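Local coordinates for protein xyloglucanase (Paenibacillus pabuli, PDB 2JEP) that probably hydrolyses the backbone of xyloglucan, a plant cell-wall polysaccharide, as an endo-acting family 5 glycoside hydrolase with a TIM-barrel fold, at residues 75-80 with 379-384; 114-119 with 124-129; 179-184 with 321-326; 54-59 with 63-68; 81-86 with 372-377. One frame throughout, in Å; residues are numbered along the deposited sequence.

Near the N terminus, contact 4 closes a short loop after barrel strand 45-48, joining hairpin 55-56/59-60 to the turn at 63-66. Helix 72-80 follows. It opens contact 1, and the chain just after it opens contact 5. Both are answered only near the C terminus, by the two arms of hairpin 374-375/380-381, so contact 5 lies within the wider span of contact 1. Contacts 2 and 3 fall inside both spans, one after the other. Contact 2 joins helix 106-120 to strand 125-128, which pairs with strand 85-88 of contact 5. Contact 3 sets side chains of the loop after strand 175-178 against Glu323 of strand 319-324 across the barrel mouth.

Contact 1 of 5, residues 75-80 with 379-384; sequences IKKVKA and NTVTQQ
Lys77 turns its CG anti to the backbone N (chi1 -169°), then bends at chi2 (74°), and this leads its chain along the backbone of Asn379. The contact fastens helix 72-80, the helix between barrel strands 45-48 and 85-88, to the small antiparallel hairpin 374-375/380-381 near the C terminus. That hairpin carries a G1 beta bulge, in which Asn379 and Thr380 both face Asn375. Asn379 has positive phi, as the first position of such a bulge usually does.

The methylene chain of Lys77 does the touching. Lys77 CD lies 3.3 Å and Lys77 CE 3.2 Å from the carbonyl O of Asn379. These are contacts of CH groups with a carbonyl oxygen and not conventional hydrogen bonds. Lys77 CE also reaches CG2 of Val381 at 3.9 Å, where the two side chains cross at about a right angle. Nearer the helix, CG of Lys77 lies 4.4 Å from CB of Asn379, and the lysine also packs on Phe374 of the paired strand.

The ammonium group joins the hairpin through water. Lys77 NZ is 3.7 Å from Asn379 O and is joined to it through a water. The site is at the protein surface, and the hairpin segment also meets a crystal neighbour. Two waters accept from the same nitrogen and reach the hairpin backbone at Asn379 O and at Val381 N, two residues on. One water lies 3.1 Å from Lys77 NZ and accepts from Val381 N. The other donates to Asn379 O at 2.8 Å.

Contact 2 of 5, residues 114-119 with 124-129; sequences QVVDYA and LYVIIN
Ala119 CB and Val126 CG2 meet at 3.5 Å in the middle of this buried interface between helix 106-120 and strand 125-128. One turn back along the helix, Val116 sends CG2 to CG2 of Ile128, also at 3.5 Å, and the two side chains cross at about a right angle. Ile128 places CG1 between its backbone N and carbonyl carbon (chi1 58°), which leaves CG2 as the branch that faces the valine. Val116 CG1 and Val126 CG1 are more loosely set, 4.3 Å apart. Leu124 closes the other end of the patch. Leu124 CD1 lies 4.1 Å from CB of Ala119. Phe168 touches both Val116 and Ile128, and Ile75 of helix 72-80 touches Ala119 and Leu124, so the patch continues into its neighbours.

The polar edge is a single backbone bond. Leu124 N donates to Ala119 O at 3.2 Å, with an angle of 156° at the hydrogen. It ties the last turn of the helix to the start of the strand across the short connection between them. CB of Leu124 also rests 3.4 Å from Ala119 O.

The axes of helix 114-119 and strand 125-128 approach to 8.6 Å, and their directions run nearly opposite, at 155°. Strand 125-128 pairs with strands 85-88 and 175-178 on its two edges. This is the returning half of the beta-alpha-beta unit 85-88, 106-120, 125-128, the repeating element of the TIM barrel.

Contact 3 of 5, residues 179-184 with 321-326; sequences SMNEVF and IGEFGS
Glu182 and Glu323 face each other through a water that donates to Glu182 OE2 and to Glu323 OE1. Those two oxygens are close like charges with no direct bond. The two side chains, each extended beyond CG, come from opposite directions, with their carboxylate planes 36° apart. Asn181 OD1 only comes near Glu323 OE2, at 3.6 Å, and these two acceptors do not bond. The link runs from Asn181 ND2 through another water, which donates to Glu323 OE2 at 2.7 Å. The amide plane is 28° from the plane of the Glu323 carboxylate.

A second shell fixes these groups. Arg87 forms a salt bridge with Glu323 OE2 and a hydrogen bond with Asn181 OD1, so one guanidinium group holds both. Tyr266 binds Glu323 OE1. Tyr135 and His264 bind the two oxygens of Glu182.

In family 5 enzymes, the glutamate of an Asn-Glu pair at the end of strand four is the acid/base, and a glutamate on strand seven is the nucleophile. Glu182 and Glu323 probably fill these roles, as in relatives. The pair bridges the barrel mouth: Glu182 follows strand 175-178, ahead of helix 193-211, and Glu323 lies on strand 319-324.

Contact 4 of 5, residues 54-59 with 63-68; sequences AAVNGT and TAWGNP
A beta hairpin, 55-56/59-60, and the turn that follows it form this contact, in the loop between barrel strand 45-48 and helix 72-80. The hairpin turns through a type I' bend from Val56 to Thr59. A type I turn from Thr63 to Gly66 then brings Trp65 back against Ala54, just before the hairpin.

Trp65 has CG anti to its carbonyl carbon (chi1 -66°), which brings the indole back over Ala54. The ring lies flat against the alanine. CA of Ala54 sits over the centre of the six-membered ring of Trp65, 3.5 Å from its centroid and 4° off the normal, a CH-pi contact. CB of Ala54 covers the same face near the ring fusion, 3.4 Å from Trp65 CD2. The backbone N of Ala55 also lies above the ring, nearer its rim.

The polar link is less certain, because Ala55 and Val56 are modelled in two conformers. In the one described, Trp65 NE1 makes a weak bond to Ala55 O, 3.4 Å long and bent to 130°. A water takes the better bond from Trp65 NE1, at 3.0 Å, and donates in turn to Ala55 O. Trp65 also touches Asn50 in the preceding loop. Beside the indole, the two alanine methyls meet, with Ala54 CB 4.1 Å from Ala64 CB.

Contact 5 of 5, residues 81-86 with 372-377; sequences AGFKSI and ALFNRS
The backbones of Ala81 and Phe374 stay well apart, with CA atoms 10.0 Å from each other, so side chains alone span the gap. On one side, helix 72-80 has just ended in a Schellman motif, with positive phi at Gly82, and the chain heads into barrel strand 85-88. On the other, strand 374-375 forms the first arm of the small C-terminal hairpin.

Phe374 reaches across with the far end of its ring. Phe374 CZ meets CB of Ala81 at 3.8 Å, and the methyl lies at the ring edge, in its plane. Phe83 approaches the same edge, its CE2 4.3 Å from Phe374 CZ. Phe374 has CG anti to its carbonyl carbon (chi1 -57°), which carries the ring out toward the helix end. Leu373, the preceding residue, adds a third point: its CD1 lies 4.1 Å from CZ of Phe83, and the two side chains cross at about a right angle. The contact is apolar throughout. The alanine methyl and the Phe83 ring both meet the same end of Phe374, so CZ of Phe374 meets residues on both sides of Gly82.

Trp46 of barrel strand 45-48 meets both phenylalanine rings. Val78 of helix 72-80 touches both as well. Ile387 and Met391 of the C-terminal helix 384-393 touch Phe374 and Phe83 respectively. The cluster thus lies between the barrel wall, helix 72-80, helix 384-393 and the hairpin.

Contact 1 of 5, residues 75-80 with 379-384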
# COMPACT_ATOMS: atom_id res chain seq x y z
N ILE A 75 -1.19 11.88 -13.02
CA ILE A 75 -0.47 12.15 -11.79
C ILE A 75 -0.51 13.64 -11.44
O ILE A 75 -0.68 14.01 -10.28
CB ILE A 75 0.98 11.64 -11.88
CG1 ILE A 75 1.03 10.12 -12.18
CG2 ILE A 75 1.75 11.95 -10.60
CD1 ILE A 75 0.11 9.24 -11.28
N LYS A 76 -0.46 14.50 -12.46
CA LYS A 76 -0.60 15.93 -12.23
C LYS A 76 -1.97 16.28 -11.67
O LYS A 76 -2.08 17.16 -10.81
CB LYS A 76 -0.29 16.72 -13.50
CG LYS A 76 1.18 16.73 -13.84
CD LYS A 76 1.45 17.55 -15.10
CE LYS A 76 2.95 17.67 -15.38
NZ LYS A 76 3.24 18.00 -16.80
N LYS A 77 -3.01 15.59 -12.14
CA LYS A 77 -4.37 15.83 -11.64
C LYS A 77 -4.51 15.42 -10.18
O LYS A 77 -5.12 16.13 -9.37
CB LYS A 77 -5.36 15.07 -12.52
CG LYS A 77 -6.81 15.39 -12.31
CD LYS A 77 -7.17 16.75 -12.90
CE LYS A 77 -8.61 17.10 -12.57
NZ LYS A 77 -8.98 18.44 -13.11
N VAL A 78 -3.91 14.28 -9.83
CA VAL A 78 -3.94 13.80 -8.45
C VAL A 78 -3.19 14.80 -7.55
O VAL A 78 -3.66 15.14 -6.44
CB VAL A 78 -3.37 12.36 -8.38
CG1 VAL A 78 -3.16 11.93 -6.96
CG2 VAL A 78 -4.29 11.39 -9.11
N LYS A 79 -2.02 15.27 -8.00
CA LYS A 79 -1.29 16.29 -7.24
C LYS A 79 -2.14 17.57 -7.06
O LYS A 79 -2.16 18.17 -5.99
CB LYS A 79 0.03 16.62 -7.95
CG LYS A 79 0.80 17.83 -7.42
CD LYS A 79 2.08 17.99 -8.18
CE LYS A 79 2.76 19.31 -7.88
NZ LYS A 79 4.06 19.45 -8.63
N ALA A 80 -2.81 17.99 -8.13
CA ALA A 80 -3.63 19.21 -8.08
C ALA A 80 -4.76 19.07 -7.06
O ALA A 80 -5.23 20.06 -6.51
CB ALA A 80 -4.18 19.56 -9.50
N ASN A 379 -9.04 12.61 -17.16
CA ASN A 379 -8.48 13.34 -16.06
C ASN A 379 -9.44 14.32 -15.53
O ASN A 379 -9.09 15.48 -15.28
CB ASN A 379 -7.20 14.07 -16.44
CG ASN A 379 -6.17 13.14 -16.82
OD1 ASN A 379 -5.98 12.20 -16.11
ND2 ASN A 379 -5.57 13.29 -18.04
N THR A 380 -10.64 13.83 -15.25
CA THR A 380 -11.59 14.62 -14.55
C THR A 380 -11.81 14.03 -13.17
O THR A 380 -11.60 12.83 -12.93
CB THR A 380 -12.92 14.70 -15.30
OG1 THR A 380 -13.41 13.38 -15.52
CG2 THR A 380 -12.73 15.45 -16.65
N VAL A 381 -12.19 14.88 -12.26
CA VAL A 381 -12.61 14.44 -10.94
C VAL A 381 -13.99 13.84 -11.01
O VAL A 381 -14.88 14.44 -11.60
CB VAL A 381 -12.64 15.64 -9.96
CG1 VAL A 381 -13.22 15.23 -8.61
CG2 VAL A 381 -11.23 16.25 -9.80
N THR A 382 -14.19 12.67 -10.41
CA THR A 382 -15.51 12.07 -10.33
C THR A 382 -16.11 12.04 -8.92
O THR A 382 -17.31 11.82 -8.76
CB THR A 382 -15.50 10.64 -10.88
OG1 THR A 382 -14.48 9.92 -10.17
CG2 THR A 382 -15.24 10.62 -12.39
N GLN A 383 -15.28 12.27 -7.89
CA GLN A 383 -15.74 12.23 -6.50
C GLN A 383 -15.16 13.40 -5.71
O GLN A 383 -14.37 13.23 -4.79
CB GLN A 383 -15.35 10.90 -5.86
CG GLN A 383 -15.93 9.68 -6.56
CD GLN A 383 -17.43 9.53 -6.41
OE1 GLN A 383 -18.07 10.16 -5.56
NE2 GLN A 383 -18.02 8.68 -7.26
N GLN A 384 -15.57 14.60 -6.07
CA GLN A 384 -15.05 15.81 -5.41
C GLN A 384 -15.32 15.78 -3.92
O GLN A 384 -14.48 16.21 -3.12
CB GLN A 384 -15.71 17.07 -6.00
CG GLN A 384 -15.12 18.34 -5.49
CD GLN A 384 -13.73 18.52 -5.97
OE1 GLN A 384 -13.51 18.54 -7.19
NE2 GLN A 384 -12.74 18.61 -5.04
O HOH W 1 -12.07 17.98 -13.03
O HOH W 2 -8.26 18.01 -16.21

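Contact 2 of 5, residues 114-119 with 124-129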
# COMPACT_ATOMS: atom_id res chain seq x y z
N GLN A 114 9.55 4.97 -15.77
CA GLN A 114 8.86 6.09 -16.37
C GLN A 114 7.67 6.53 -15.50
O GLN A 114 7.46 7.72 -15.27
CB GLN A 114 8.42 5.73 -17.79
CG GLN A 114 7.97 6.90 -18.62
CD GLN A 114 9.10 7.75 -19.18
OE1 GLN A 114 8.87 8.65 -19.98
NE2 GLN A 114 10.33 7.48 -18.76
N VAL A 115 6.90 5.58 -15.01
CA VAL A 115 5.74 5.90 -14.21
C VAL A 115 6.16 6.51 -12.86
O VAL A 115 5.56 7.50 -12.40
CB VAL A 115 4.84 4.66 -14.05
CG1 VAL A 115 3.65 4.93 -13.10
CG2 VAL A 115 4.31 4.22 -15.43
N VAL A 116 7.19 5.94 -12.24
CA VAL A 116 7.76 6.55 -11.03
C VAL A 116 8.11 8.01 -11.32
O VAL A 116 7.80 8.90 -10.52
CB VAL A 116 8.98 5.77 -10.55
CG1 VAL A 116 9.82 6.63 -9.55
CG2 VAL A 116 8.55 4.46 -9.93
N ASP A 117 8.79 8.26 -12.44
CA ASP A 117 9.19 9.61 -12.75
C ASP A 117 8.02 10.58 -12.92
O ASP A 117 8.13 11.76 -12.60
CB ASP A 117 10.05 9.63 -14.01
CG ASP A 117 11.44 9.10 -13.82
OD1 ASP A 117 11.87 8.97 -12.65
OD2 ASP A 117 12.11 8.89 -14.87
N TYR A 118 6.87 10.10 -13.41
CA TYR A 118 5.71 10.99 -13.51
C TYR A 118 5.39 11.63 -12.17
O TYR A 118 4.98 12.77 -12.12
CB TYR A 118 4.45 10.26 -13.99
CG TYR A 118 4.49 9.62 -15.36
CD1 TYR A 118 5.44 9.94 -16.29
CD2 TYR A 118 3.55 8.66 -15.71
CE1 TYR A 118 5.47 9.32 -17.54
CE2 TYR A 118 3.56 8.07 -16.95
CZ TYR A 118 4.53 8.38 -17.85
OH TYR A 118 4.52 7.73 -19.07
N ALA A 119 5.53 10.86 -11.10
CA ALA A 119 5.26 11.35 -9.73
C ALA A 119 6.49 12.00 -9.11
O ALA A 119 6.41 13.10 -8.54
CB ALA A 119 4.77 10.20 -8.83
N LEU A 124 6.50 14.67 -5.71
CA LEU A 124 5.69 13.82 -4.83
C LEU A 124 6.55 12.74 -4.19
O LEU A 124 7.57 12.35 -4.73
CB LEU A 124 4.59 13.17 -5.66
CG LEU A 124 3.62 14.15 -6.31
CD1 LEU A 124 2.75 13.45 -7.33
CD2 LEU A 124 2.74 14.88 -5.28
N TYR A 125 6.11 12.24 -3.03
CA TYR A 125 6.63 11.00 -2.49
C TYR A 125 6.03 9.86 -3.33
O TYR A 125 4.89 9.95 -3.80
CB TYR A 125 6.23 10.84 -1.03
CG TYR A 125 7.15 11.59 -0.09
CD1 TYR A 125 6.96 12.94 0.17
CD2 TYR A 125 8.21 10.95 0.50
CE1 TYR A 125 7.85 13.63 1.00
CE2 TYR A 125 9.08 11.62 1.33
CZ TYR A 125 8.90 12.95 1.58
OH TYR A 125 9.79 13.60 2.43
N VAL A 126 6.81 8.80 -3.48
CA VAL A 126 6.43 7.68 -4.31
C VAL A 126 6.80 6.40 -3.59
O VAL A 126 7.91 6.30 -3.06
CB VAL A 126 7.17 7.71 -5.66
CG1 VAL A 126 6.69 6.57 -6.57
CG2 VAL A 126 7.01 9.06 -6.35
N ILE A 127 5.87 5.44 -3.58
CA ILE A 127 6.13 4.12 -3.02
C ILE A 127 5.99 3.10 -4.15
O ILE A 127 4.98 3.13 -4.86
CB ILE A 127 5.10 3.77 -1.91
CG1 ILE A 127 5.12 4.80 -0.77
CG2 ILE A 127 5.32 2.32 -1.40
CD1 ILE A 127 3.91 4.71 0.16
N ILE A 128 6.98 2.22 -4.32
CA ILE A 128 6.87 1.09 -5.25
C ILE A 128 7.03 -0.20 -4.46
O ILE A 128 7.79 -0.27 -3.50
CB ILE A 128 7.88 1.14 -6.41
CG1 ILE A 128 9.33 1.17 -5.93
CG2 ILE A 128 7.54 2.30 -7.31
CD1 ILE A 128 10.35 1.14 -7.07
N ASN A 129 6.30 -1.24 -4.86
CA ASN A 129 6.28 -2.50 -4.11
C ASN A 129 6.44 -3.72 -5.02
O ASN A 129 6.76 -3.58 -6.21
CB ASN A 129 5.02 -2.58 -3.25
CG ASN A 129 3.76 -2.84 -4.06
OD1 ASN A 129 3.83 -3.05 -5.26
ND2 ASN A 129 2.61 -2.87 -3.38

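Contact 3 of 5, residues 179-184 with 321-326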
# COMPACT_ATOMS: atom_id res chain seq x y z
N SER A 179 8.40 -3.67 0.71
CA SER A 179 8.94 -5.00 0.48
C SER A 179 8.03 -5.94 -0.28
O SER A 179 8.49 -6.77 -1.07
CB SER A 179 9.28 -5.63 1.81
OG SER A 179 8.12 -5.74 2.64
N MET A 180 6.74 -5.80 -0.00
CA MET A 180 5.71 -6.68 -0.56
C MET A 180 4.39 -6.09 -0.13
O MET A 180 4.37 -5.04 0.53
CB MET A 180 5.92 -8.13 -0.09
CG MET A 180 5.96 -8.27 1.41
SD MET A 180 6.92 -9.71 1.96
CE MET A 180 6.70 -9.62 3.72
N ASN A 181 3.30 -6.71 -0.55
CA ASN A 181 1.97 -6.14 -0.36
C ASN A 181 1.23 -6.83 0.78
O ASN A 181 1.54 -6.57 1.95
CB ASN A 181 1.23 -6.13 -1.72
CG ASN A 181 -0.17 -5.57 -1.62
OD1 ASN A 181 -0.36 -4.53 -0.98
ND2 ASN A 181 -1.15 -6.24 -2.25
N GLU A 182 0.29 -7.70 0.44
CA GLU A 182 -0.53 -8.43 1.41
C GLU A 182 -0.14 -9.90 1.33
O GLU A 182 -0.48 -10.60 0.38
CB GLU A 182 -2.02 -8.27 1.08
CG GLU A 182 -2.48 -6.84 1.16
CD GLU A 182 -3.94 -6.62 0.77
OE1 GLU A 182 -4.56 -7.53 0.16
OE2 GLU A 182 -4.47 -5.52 1.07
N VAL A 183 0.65 -10.31 2.31
CA VAL A 183 1.35 -11.61 2.30
C VAL A 183 0.82 -12.47 3.44
O VAL A 183 0.89 -12.11 4.61
CB VAL A 183 2.87 -11.37 2.36
CG1 VAL A 183 3.68 -12.64 2.64
CG2 VAL A 183 3.33 -10.73 1.03
N PHE A 184 0.21 -13.59 3.05
CA PHE A 184 -0.33 -14.57 3.96
C PHE A 184 -0.56 -15.87 3.18
O PHE A 184 -0.09 -15.98 2.04
CB PHE A 184 -1.60 -14.08 4.71
CG PHE A 184 -2.88 -13.99 3.89
CD1 PHE A 184 -2.94 -13.47 2.60
CD2 PHE A 184 -4.08 -14.34 4.51
CE1 PHE A 184 -4.18 -13.39 1.91
CE2 PHE A 184 -5.29 -14.23 3.84
CZ PHE A 184 -5.33 -13.77 2.54
N ILE A 321 -0.71 3.68 6.38
CA ILE A 321 -1.93 2.94 6.12
C ILE A 321 -2.04 2.98 4.60
O ILE A 321 -2.63 3.89 3.99
CB ILE A 321 -3.15 3.56 6.81
CG1 ILE A 321 -2.91 3.66 8.33
CG2 ILE A 321 -4.41 2.76 6.47
CD1 ILE A 321 -2.64 2.36 9.08
N GLY A 322 -1.39 2.01 3.97
CA GLY A 322 -1.11 2.07 2.54
C GLY A 322 -2.29 1.93 1.62
O GLY A 322 -2.16 2.22 0.44
N GLU A 323 -3.41 1.46 2.16
CA GLU A 323 -4.69 1.40 1.43
C GLU A 323 -5.82 1.57 2.42
O GLU A 323 -5.80 0.99 3.50
CB GLU A 323 -4.90 0.04 0.76
CG GLU A 323 -3.83 -0.37 -0.23
CD GLU A 323 -4.04 -1.72 -0.87
OE1 GLU A 323 -5.16 -2.26 -0.76
OE2 GLU A 323 -3.08 -2.21 -1.51
N PHE A 324 -6.82 2.36 2.02
CA PHE A 324 -8.10 2.40 2.70
C PHE A 324 -9.12 2.92 1.68
O PHE A 324 -8.76 3.59 0.71
CB PHE A 324 -8.09 3.31 3.94
CG PHE A 324 -8.07 4.78 3.62
CD1 PHE A 324 -6.89 5.42 3.39
CD2 PHE A 324 -9.24 5.52 3.59
CE1 PHE A 324 -6.87 6.77 3.06
CE2 PHE A 324 -9.21 6.86 3.28
CZ PHE A 324 -8.05 7.49 3.01
N GLY A 325 -10.41 2.70 1.94
CA GLY A 325 -11.46 3.22 1.09
C GLY A 325 -12.71 2.38 1.16
O GLY A 325 -12.74 1.31 1.82
N SER A 326 -13.75 2.82 0.45
CA SER A 326 -15.02 2.13 0.40
C SER A 326 -15.60 2.12 -1.00
O SER A 326 -15.46 3.11 -1.75
CB SER A 326 -16.00 2.70 1.42
OG SER A 326 -16.26 4.07 1.20
O HOH W 3 -3.56 -4.69 -2.48
O HOH W 4 -6.08 -4.77 -1.09

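Contact 4 of 5, residues 54-59 with 63-68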
# COMPACT_ATOMS: atom_id res chain seq x y z
N ALA A 54 -1.61 -5.05 -12.32
CA ALA A 54 -2.57 -5.83 -13.11
C ALA A 54 -1.84 -6.86 -13.95
O ALA A 54 -0.75 -6.59 -14.44
CB ALA A 54 -3.39 -4.89 -14.00
N ALA A 55 -2.40 -8.07 -13.94
CA ALA A 55 -1.82 -9.20 -14.63
C ALA A 55 -2.90 -10.17 -15.01
O ALA A 55 -3.88 -10.35 -14.26
CB ALA A 55 -0.78 -9.89 -13.73
N VAL A 56 -2.72 -10.80 -16.18
CA VAL A 56 -3.61 -11.89 -16.57
C VAL A 56 -2.76 -13.04 -17.09
O VAL A 56 -1.87 -12.84 -17.91
CB VAL A 56 -4.67 -11.48 -17.63
CG1 VAL A 56 -5.47 -12.70 -18.10
CG2 VAL A 56 -5.61 -10.43 -17.06
N ASN A 57 -3.07 -14.24 -16.60
CA ASN A 57 -2.29 -15.45 -16.86
C ASN A 57 -0.77 -15.25 -16.76
O ASN A 57 0.05 -15.70 -17.58
CB ASN A 57 -2.75 -16.20 -18.11
CG ASN A 57 -2.66 -15.39 -19.38
OD1 ASN A 57 -3.61 -15.36 -20.19
ND2 ASN A 57 -1.52 -14.75 -19.59
N GLY A 58 -0.42 -14.56 -15.67
CA GLY A 58 0.95 -14.41 -15.29
C GLY A 58 1.77 -13.27 -15.84
O GLY A 58 2.90 -13.08 -15.39
N THR A 59 1.27 -12.49 -16.80
CA THR A 59 2.05 -11.40 -17.38
C THR A 59 1.50 -10.04 -16.98
O THR A 59 0.34 -9.73 -17.27
CB THR A 59 2.17 -11.47 -18.91
OG1 THR A 59 2.86 -12.68 -19.28
CG2 THR A 59 2.96 -10.28 -19.44
N THR A 63 -2.77 -2.19 -18.55
CA THR A 63 -4.12 -2.04 -19.07
C THR A 63 -5.00 -3.26 -18.89
O THR A 63 -6.15 -3.25 -19.32
CB THR A 63 -4.08 -1.71 -20.56
OG1 THR A 63 -3.54 -2.82 -21.30
CG2 THR A 63 -3.31 -0.42 -20.82
N ALA A 64 -4.48 -4.29 -18.23
CA ALA A 64 -5.14 -5.59 -18.22
C ALA A 64 -6.47 -5.55 -17.47
O ALA A 64 -7.33 -6.39 -17.70
CB ALA A 64 -4.22 -6.65 -17.61
N TRP A 65 -6.61 -4.61 -16.53
CA TRP A 65 -7.80 -4.51 -15.72
C TRP A 65 -8.68 -3.34 -16.13
O TRP A 65 -9.50 -2.90 -15.35
CB TRP A 65 -7.46 -4.53 -14.22
CG TRP A 65 -6.88 -5.86 -13.75
CD1 TRP A 65 -6.90 -7.05 -14.41
CD2 TRP A 65 -6.25 -6.09 -12.50
NE1 TRP A 65 -6.27 -8.01 -13.65
CE2 TRP A 65 -5.87 -7.45 -12.47
CE3 TRP A 65 -5.93 -5.28 -11.42
CZ2 TRP A 65 -5.20 -8.01 -11.39
CZ3 TRP A 65 -5.29 -5.84 -10.34
CH2 TRP A 65 -4.91 -7.18 -10.34
N GLY A 66 -8.50 -2.87 -17.35
CA GLY A 66 -9.44 -1.92 -17.94
C GLY A 66 -9.10 -0.44 -17.81
O GLY A 66 -9.82 0.40 -18.38
N ASN A 67 -8.01 -0.10 -17.13
CA ASN A 67 -7.57 1.29 -17.10
C ASN A 67 -6.69 1.60 -18.30
O ASN A 67 -6.03 0.70 -18.84
CB ASN A 67 -6.82 1.62 -15.81
CG ASN A 67 -7.76 1.72 -14.62
OD1 ASN A 67 -8.78 2.42 -14.69
ND2 ASN A 67 -7.41 1.07 -13.51
N PRO A 68 -6.64 2.86 -18.72
CA PRO A 68 -5.74 3.20 -19.81
C PRO A 68 -4.28 3.20 -19.37
O PRO A 68 -3.97 3.22 -18.17
CB PRO A 68 -6.21 4.59 -20.22
CG PRO A 68 -6.98 5.10 -19.13
CD PRO A 68 -7.38 4.02 -18.22
O HOH W 5 -6.61 -10.91 -14.09

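Contact 5 of 5, residues 81-86 with 372-377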
# COMPACT_ATOMS: atom_id res chain seq x y z
N ALA A 81 -5.21 17.84 -6.83
CA ALA A 81 -6.26 17.57 -5.83
C ALA A 81 -5.74 17.61 -4.40
O ALA A 81 -6.55 17.57 -3.49
CB ALA A 81 -6.94 16.22 -6.09
N GLY A 82 -4.41 17.68 -4.20
CA GLY A 82 -3.82 17.89 -2.91
C GLY A 82 -3.06 16.72 -2.33
O GLY A 82 -2.45 16.85 -1.27
N PHE A 83 -3.08 15.58 -3.01
CA PHE A 83 -2.34 14.42 -2.52
C PHE A 83 -0.83 14.69 -2.68
O PHE A 83 -0.40 15.23 -3.71
CB PHE A 83 -2.76 13.18 -3.31
CG PHE A 83 -4.19 12.78 -3.10
CD1 PHE A 83 -4.55 12.00 -2.00
CD2 PHE A 83 -5.16 13.15 -3.98
CE1 PHE A 83 -5.85 11.60 -1.81
CE2 PHE A 83 -6.50 12.77 -3.80
CZ PHE A 83 -6.83 11.98 -2.70
N LYS A 84 -0.05 14.27 -1.69
CA LYS A 84 1.39 14.52 -1.67
C LYS A 84 2.24 13.26 -1.86
O LYS A 84 3.46 13.37 -2.03
CB LYS A 84 1.77 15.22 -0.37
CG LYS A 84 1.37 16.71 -0.36
CD LYS A 84 1.75 17.35 0.97
CE LYS A 84 1.65 18.88 0.87
NZ LYS A 84 0.22 19.31 0.84
N SER A 85 1.61 12.09 -1.87
CA SER A 85 2.29 10.82 -2.05
C SER A 85 1.48 9.96 -3.01
O SER A 85 0.25 9.96 -2.97
CB SER A 85 2.41 10.06 -0.73
OG SER A 85 3.13 10.80 0.22
N ILE A 86 2.18 9.20 -3.85
CA ILE A 86 1.58 8.25 -4.76
C ILE A 86 2.15 6.87 -4.46
O ILE A 86 3.37 6.70 -4.49
CB ILE A 86 1.92 8.59 -6.24
CG1 ILE A 86 1.61 10.06 -6.56
CG2 ILE A 86 1.20 7.60 -7.17
CD1 ILE A 86 0.14 10.37 -6.56
N ALA A 372 -12.84 4.62 -7.63
CA ALA A 372 -12.19 5.75 -8.23
C ALA A 372 -12.69 7.11 -7.74
O ALA A 372 -13.89 7.30 -7.52
CB ALA A 372 -12.37 5.67 -9.73
N LEU A 373 -11.76 8.07 -7.65
CA LEU A 373 -12.08 9.46 -7.43
C LEU A 373 -11.88 10.32 -8.67
O LEU A 373 -12.28 11.50 -8.67
CB LEU A 373 -11.23 10.06 -6.30
CG LEU A 373 -11.13 9.24 -5.01
CD1 LEU A 373 -10.20 9.95 -4.01
CD2 LEU A 373 -12.52 8.94 -4.41
N PHE A 374 -11.24 9.75 -9.69
CA PHE A 374 -10.95 10.40 -10.97
C PHE A 374 -11.36 9.48 -12.10
O PHE A 374 -11.32 8.26 -11.95
CB PHE A 374 -9.45 10.67 -11.11
CG PHE A 374 -8.88 11.50 -10.00
CD1 PHE A 374 -8.84 12.90 -10.09
CD2 PHE A 374 -8.35 10.90 -8.88
CE1 PHE A 374 -8.31 13.65 -9.06
CE2 PHE A 374 -7.82 11.66 -7.84
CZ PHE A 374 -7.81 13.03 -7.93
N ASN A 375 -11.77 10.07 -13.23
CA ASN A 375 -11.95 9.30 -14.46
C ASN A 375 -10.65 9.41 -15.24
O ASN A 375 -10.23 10.49 -15.65
CB ASN A 375 -13.17 9.74 -15.28
CG ASN A 375 -13.34 8.91 -16.54
OD1 ASN A 375 -12.40 8.78 -17.32
ND2 ASN A 375 -14.51 8.32 -16.74
N ARG A 376 -9.98 8.26 -15.34
CA ARG A 376 -8.67 8.21 -15.97
C ARG A 376 -8.74 8.36 -17.48
O ARG A 376 -7.77 8.68 -18.10
CB ARG A 376 -7.96 6.93 -15.57
CG ARG A 376 -7.73 6.86 -14.08
CD ARG A 376 -6.89 5.68 -13.61
NE ARG A 376 -6.92 5.61 -12.14
CZ ARG A 376 -6.35 4.65 -11.43
NH1 ARG A 376 -5.57 3.75 -12.00
NH2 ARG A 376 -6.53 4.58 -10.13
N SER A 377 -9.90 8.15 -18.07
CA SER A 377 -10.05 8.44 -19.51
C SER A 377 -9.95 9.89 -19.87
O SER A 377 -9.55 10.17 -21.00
CB SER A 377 -11.40 7.96 -19.98
OG SER A 377 -11.41 6.58 -19.87